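Local coordinates for rhamnogalacturonan endolyase YesW (Bacillus subtilis, PDB 2ZUX), which cleaves type I rhamnogalacturonan of plant cell walls by endo-acting eliminative cleavage as a family 11 polysaccharide lyase that requires calcium or manganese, at residues 180-185 against 282-287; 184-189 against 270-275. All coordinates share one frame; numbering follows the deposited sequence.

Contact 1: residues 180-185 against 282-287. With CA (calcium ion), chain G.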
loop_
_atom_site.group_PDB
_atom_site.type_symbol
_atom_site.label_atom_id
_atom_site.label_comp_id
_atom_site.label_asym_id
_atom_site.label_seq_id
_atom_site.Cartn_x
_atom_site.Cartn_y
_atom_site.Cartn_z
ATOM N N GLN A 180 -7.489 2.471 -9.849
ATOM C CA GLN A 180 -6.284 2.069 -9.126
ATOM C C GLN A 180 -5.330 3.257 -9.208
ATOM O O GLN A 180 -4.831 3.574 -10.284
ATOM C CB GLN A 180 -5.672 0.819 -9.775
ATOM C CG GLN A 180 -6.674 -0.298 -10.081
ATOM C CD GLN A 180 -7.501 -0.736 -8.879
ATOM O OE1 GLN A 180 -7.082 -0.633 -7.722
ATOM N NE2 GLN A 180 -8.696 -1.242 -9.160
ATOM N N PHE A 181 -5.115 3.944 -8.091
ATOM C CA PHE A 181 -4.404 5.224 -8.134
ATOM C C PHE A 181 -3.002 5.159 -7.562
ATOM O O PHE A 181 -2.780 4.664 -6.459
ATOM C CB PHE A 181 -5.244 6.363 -7.528
ATOM C CG PHE A 181 -5.596 6.187 -6.064
ATOM C CD1 PHE A 181 -4.923 6.912 -5.089
ATOM C CD2 PHE A 181 -6.623 5.330 -5.663
ATOM C CE1 PHE A 181 -5.249 6.770 -3.743
ATOM C CE2 PHE A 181 -6.941 5.175 -4.311
ATOM C CZ PHE A 181 -6.253 5.893 -3.358
ATOM N N MET A 182 -2.050 5.648 -8.353
ATOM C CA MET A 182 -0.643 5.626 -7.990
ATOM C C MET A 182 -0.191 7.008 -7.579
ATOM O O MET A 182 -0.388 7.980 -8.308
ATOM C CB MET A 182 0.204 5.120 -9.157
ATOM C CG MET A 182 0.081 3.623 -9.402
ATOM S SD MET A 182 0.585 2.627 -7.975
ATOM C CE MET A 182 -0.985 1.924 -7.462
ATOM N N VAL A 183 0.420 7.079 -6.406
ATOM C CA VAL A 183 0.947 8.339 -5.893
ATOM C C VAL A 183 2.445 8.174 -5.729
ATOM O O VAL A 183 2.901 7.313 -4.976
ATOM C CB VAL A 183 0.289 8.726 -4.544
ATOM C CG1 VAL A 183 0.805 10.081 -4.069
ATOM C CG2 VAL A 183 -1.239 8.733 -4.666
ATOM N N TYR A 184 3.221 8.984 -6.441
ATOM C CA TYR A 184 4.665 8.795 -6.431
ATOM C C TYR A 184 5.331 9.952 -7.130
ATOM O O TYR A 184 4.743 10.572 -8.013
ATOM C CB TYR A 184 5.046 7.483 -7.148
ATOM C CG TYR A 184 6.246 6.818 -6.514
ATOM C CD1 TYR A 184 6.096 6.012 -5.390
ATOM C CD2 TYR A 184 7.537 7.009 -7.020
ATOM C CE1 TYR A 184 7.185 5.413 -4.787
ATOM C CE2 TYR A 184 8.641 6.416 -6.409
ATOM C CZ TYR A 184 8.453 5.612 -5.297
ATOM O OH TYR A 184 9.519 5.012 -4.658
ATOM N N ASP A 185 6.570 10.230 -6.730
ATOM C CA ASP A 185 7.398 11.183 -7.461
ATOM C C ASP A 185 7.993 10.463 -8.671
ATOM O O ASP A 185 9.111 9.947 -8.613
ATOM C CB ASP A 185 8.491 11.755 -6.560
ATOM C CG ASP A 185 9.365 12.769 -7.262
ATOM O OD1 ASP A 185 8.982 13.258 -8.347
ATOM O OD2 ASP A 185 10.451 13.056 -6.706
ATOM N N LEU A 282 5.747 3.521 -13.967
ATOM C CA LEU A 282 4.341 3.286 -13.662
ATOM C C LEU A 282 3.862 2.048 -14.407
ATOM O O LEU A 282 4.079 1.933 -15.610
ATOM C CB LEU A 282 3.541 4.503 -14.131
ATOM C CG LEU A 282 2.019 4.442 -14.032
ATOM C CD1 LEU A 282 1.613 4.467 -12.565
ATOM C CD2 LEU A 282 1.415 5.615 -14.797
ATOM N N ILE A 283 3.199 1.132 -13.700
ATOM C CA ILE A 283 2.644 -0.076 -14.307
ATOM C C ILE A 283 1.120 0.007 -14.282
ATOM O O ILE A 283 0.537 0.259 -13.231
ATOM C CB ILE A 283 3.065 -1.342 -13.524
ATOM C CG1 ILE A 283 4.582 -1.342 -13.260
ATOM C CG2 ILE A 283 2.571 -2.614 -14.237
ATOM C CD1 ILE A 283 5.449 -1.371 -14.514
ATOM N N MET A 284 0.481 -0.186 -15.437
ATOM C CA MET A 284 -0.976 -0.322 -15.521
ATOM C C MET A 284 -1.263 -1.700 -16.091
ATOM O O MET A 284 -0.680 -2.085 -17.117
ATOM C CB MET A 284 -1.585 0.738 -16.445
ATOM C CG MET A 284 -1.529 2.152 -15.905
ATOM S SD MET A 284 -2.754 2.421 -14.567
ATOM C CE MET A 284 -1.727 3.398 -13.499
ATOM N N THR A 285 -2.154 -2.444 -15.438
ATOM C CA THR A 285 -2.522 -3.773 -15.915
ATOM C C THR A 285 -4.019 -3.897 -16.156
ATOM O O THR A 285 -4.833 -3.128 -15.609
ATOM C CB THR A 285 -2.065 -4.896 -14.956
ATOM O OG1 THR A 285 -2.975 -5.001 -13.857
ATOM C CG2 THR A 285 -0.689 -4.605 -14.400
ATOM N N ARG A 286 -4.390 -4.878 -16.965
ATOM C CA ARG A 286 -5.791 -5.101 -17.294
ATOM C C ARG A 286 -5.980 -6.577 -17.520
ATOM O O ARG A 286 -5.214 -7.196 -18.265
ATOM C CB ARG A 286 -6.184 -4.314 -18.548
ATOM C CG ARG A 286 -7.679 -4.301 -18.859
ATOM C CD ARG A 286 -7.999 -3.351 -19.987
ATOM N NE ARG A 286 -9.403 -2.960 -19.946
ATOM C CZ ARG A 286 -9.885 -1.822 -20.436
ATOM N NH1 ARG A 286 -9.085 -0.962 -21.060
ATOM N NH2 ARG A 286 -11.182 -1.551 -20.303
ATOM N N GLY A 287 -6.998 -7.135 -16.882
ATOM C CA GLY A 287 -7.293 -8.555 -16.983
ATOM C C GLY A 287 -6.509 -9.409 -16.009
ATOM O O GLY A 287 -5.384 -9.078 -15.620
HETATM CA CA CA G . 7.439 14.882 -9.299
HETATM O O HOH W 1 6.606 17.121 -9.845
#

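Contact 2: residues 184-189 against 270-275. With CA (calcium ion), chain G.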
loop_
_atom_site.group_PDB
_atom_site.type_symbol
_atom_site.label_atom_id
_atom_site.label_comp_id
_atom_site.label_asym_id
_atom_site.label_seq_id
_atom_site.Cartn_x
_atom_site.Cartn_y
_atom_site.Cartn_z
ATOM N N TYR A 184 3.221 8.984 -6.441
ATOM C CA TYR A 184 4.665 8.795 -6.431
ATOM C C TYR A 184 5.331 9.952 -7.130
ATOM O O TYR A 184 4.743 10.572 -8.013
ATOM C CB TYR A 184 5.046 7.483 -7.148
ATOM C CG TYR A 184 6.246 6.818 -6.514
ATOM C CD1 TYR A 184 6.096 6.012 -5.390
ATOM C CD2 TYR A 184 7.537 7.009 -7.020
ATOM C CE1 TYR A 184 7.185 5.413 -4.787
ATOM C CE2 TYR A 184 8.641 6.416 -6.409
ATOM C CZ TYR A 184 8.453 5.612 -5.297
ATOM O OH TYR A 184 9.519 5.012 -4.658
ATOM N N ASP A 185 6.570 10.230 -6.730
ATOM C CA ASP A 185 7.398 11.183 -7.461
ATOM C C ASP A 185 7.993 10.463 -8.671
ATOM O O ASP A 185 9.111 9.947 -8.613
ATOM C CB ASP A 185 8.491 11.755 -6.560
ATOM C CG ASP A 185 9.365 12.769 -7.262
ATOM O OD1 ASP A 185 8.982 13.258 -8.347
ATOM O OD2 ASP A 185 10.451 13.056 -6.706
ATOM N N LEU A 186 7.230 10.423 -9.762
ATOM C CA LEU A 186 7.627 9.702 -10.965
ATOM C C LEU A 186 8.791 10.347 -11.698
ATOM O O LEU A 186 9.609 9.638 -12.284
ATOM C CB LEU A 186 6.445 9.566 -11.930
ATOM C CG LEU A 186 5.377 8.537 -11.548
ATOM C CD1 LEU A 186 4.113 8.762 -12.372
ATOM C CD2 LEU A 186 5.886 7.118 -11.717
ATOM N N ASP A 187 8.857 11.677 -11.690
ATOM C CA ASP A 187 9.882 12.382 -12.483
ATOM C C ASP A 187 11.134 12.783 -11.694
ATOM O O ASP A 187 12.128 13.213 -12.294
ATOM C CB ASP A 187 9.290 13.566 -13.266
ATOM C CG ASP A 187 8.717 14.647 -12.372
ATOM O OD1 ASP A 187 8.776 14.524 -11.133
ATOM O OD2 ASP A 187 8.196 15.639 -12.927
ATOM N N GLY A 188 11.095 12.624 -10.372
ATOM C CA GLY A 188 12.274 12.832 -9.531
ATOM C C GLY A 188 12.612 14.269 -9.193
ATOM O O GLY A 188 13.784 14.588 -8.972
ATOM N N ASP A 189 11.602 15.129 -9.114
ATOM C CA ASP A 189 11.826 16.525 -8.726
ATOM C C ASP A 189 11.605 16.770 -7.230
ATOM O O ASP A 189 11.765 17.898 -6.753
ATOM C CB ASP A 189 10.951 17.469 -9.555
ATOM C CG ASP A 189 9.492 17.431 -9.145
ATOM O OD1 ASP A 189 9.024 16.379 -8.631
ATOM O OD2 ASP A 189 8.802 18.450 -9.354
ATOM N N ALA A 270 -2.394 -1.798 -10.689
ATOM C CA ALA A 270 -1.394 -0.797 -11.028
ATOM C C ALA A 270 -0.285 -0.869 -10.014
ATOM O O ALA A 270 -0.457 -1.420 -8.921
ATOM C CB ALA A 270 -2.007 0.616 -11.061
ATOM N N GLY A 271 0.864 -0.305 -10.366
ATOM C CA GLY A 271 1.991 -0.289 -9.462
ATOM C C GLY A 271 3.047 0.719 -9.843
ATOM O O GLY A 271 3.020 1.286 -10.939
ATOM N N ILE A 272 3.963 0.944 -8.908
ATOM C CA ILE A 272 5.220 1.643 -9.173
ATOM C C ILE A 272 6.343 0.613 -9.098
ATOM O O ILE A 272 6.410 -0.165 -8.151
ATOM C CB ILE A 272 5.477 2.750 -8.132
ATOM C CG1 ILE A 272 4.363 3.814 -8.144
ATOM C CG2 ILE A 272 6.852 3.378 -8.339
ATOM C CD1 ILE A 272 4.227 4.630 -9.422
ATOM N N ALA A 273 7.212 0.605 -10.110
ATOM C CA ALA A 273 8.318 -0.352 -10.197
ATOM C C ALA A 273 9.565 0.344 -10.731
ATOM O O ALA A 273 9.478 1.100 -11.693
ATOM C CB ALA A 273 7.947 -1.492 -11.119
ATOM N N TYR A 274 10.716 0.067 -10.123
ATOM C CA TYR A 274 11.986 0.628 -10.598
ATOM C C TYR A 274 12.567 -0.311 -11.654
ATOM O O TYR A 274 13.516 -1.064 -11.395
ATOM C CB TYR A 274 12.960 0.840 -9.434
ATOM C CG TYR A 274 12.620 2.020 -8.546
ATOM C CD1 TYR A 274 13.567 3.017 -8.296
ATOM C CD2 TYR A 274 11.353 2.160 -7.969
ATOM C CE1 TYR A 274 13.265 4.111 -7.487
ATOM C CE2 TYR A 274 11.042 3.251 -7.159
ATOM C CZ TYR A 274 12.000 4.221 -6.924
ATOM O OH TYR A 274 11.699 5.292 -6.127
ATOM N N LEU A 275 11.981 -0.253 -12.847
ATOM C CA LEU A 275 12.350 -1.149 -13.948
ATOM C C LEU A 275 13.781 -0.951 -14.430
ATOM O O LEU A 275 14.413 -1.903 -14.905
ATOM C CB LEU A 275 11.370 -0.986 -15.110
ATOM C CG LEU A 275 9.889 -1.186 -14.768
ATOM C CD1 LEU A 275 9.029 -0.778 -15.939
ATOM C CD2 LEU A 275 9.607 -2.620 -14.347
HETATM CA CA CA G . 7.439 14.882 -9.299
HETATM O O HOH W 1 6.606 17.121 -9.845
#

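Contact 1: residues 180-185 against 282-287
Met182 and Leu282 lie opposite each other on antiparallel segments that belong to separate sheets, with their CA atoms 7.9 Å apart. Further along, the CA atoms of Gln180 and Met284 are 8.6 Å apart. This is too wide for backbone pairing, so the side chains bridge the interval. The main touch is Met182 CG on Leu282 CD1, at 3.6 Å. Met182 CB meets the same methyl at 3.7 Å. The two side chains cross obliquely. Leu282 CG stands anti to the backbone N (chi1 175°), and from there CD1 extends to Met182. Met182 bends at chi2 and chi3, which turns its sulfur end away from residues 282-287. Met284 adds a lighter touch: its CE lies 4.5 Å from Met182 CG. Gln180 starts toward residues 282-287, but its amide end leads away, and OE1 accepts a hydrogen bond from Ala557 N. The contact is small, apolar and buried. It joins two sheets of the beta-propeller. Strand 182-184 is an outermost strand of its sheet and pairs with strand 193-198. Strand 281-286 lies between strands 268-273 and 293-300 in the other sheet.

Contact 2: residues 184-189 against 270-275
Ile272 sits over one face of the Tyr184 ring, and Tyr274 meets the same ring at its edge. Ile272 CG2 is 3.8 Å from the ring centroid and 4° off the normal, a CH-pi contact. The CG2 branch stands anti to the backbone N, while CG1, with chi1 -61°, leads CD1 to Tyr184 CB at 3.7 Å. Leu186 CD2 reaches the same CD1 methyl at 3.8 Å. The Tyr274 side chain crosses that of Tyr184 at about a right angle. Tyr184 OH and Tyr274 OH are 2.6 Å apart, a hydrogen bond not fully settled; Tyr274 OH also bonds Gln4 O. A phenylalanine in place of Tyr184 would probably leave the Tyr274 hydroxyl without its partner across the contact. Beyond Tyr184 comes a calcium loop with the Asp-x-Asp-x-Asp-Gly pattern that also begins EF-hand loops. Asp185, Asp187 and Asp189 bind the ion through OD1; Lys191 O, Glu193 and a water complete the site. Gly188 N gives Asp185 OD1 a hydrogen bond of 3.0 Å, from above the carboxylate plane, in an Asx motif. The loop links strands 182-184 and 193-198. It packs on strand 268-273 of another sheet, and Leu549 of helix 547-553 touches Tyr184, Ile272 and Tyr274.

In the fold
Both contacts are buried and join the same two propeller sheets. Strand 182-184 and its following loop supply one side, and the adjacent strands 281-286 and 268-273 supply the other. These two strands are themselves paired, with Ile283 N 2.8 Å from Gly271 O, a probable hydrogen bond. Met182 ties the contacts together, because the sulfur end that leaves contact 1 packs on Ala270 and Gly271. The chemistry differs. Contact 1 is sparse and aliphatic. Contact 2 is larger and adds an aromatic face and a hydroxyl pair. Its loop runs from the buried Tyr184 and Asp185 outward to the exposed Asp189, wrapping carboxylates round calcium on the way.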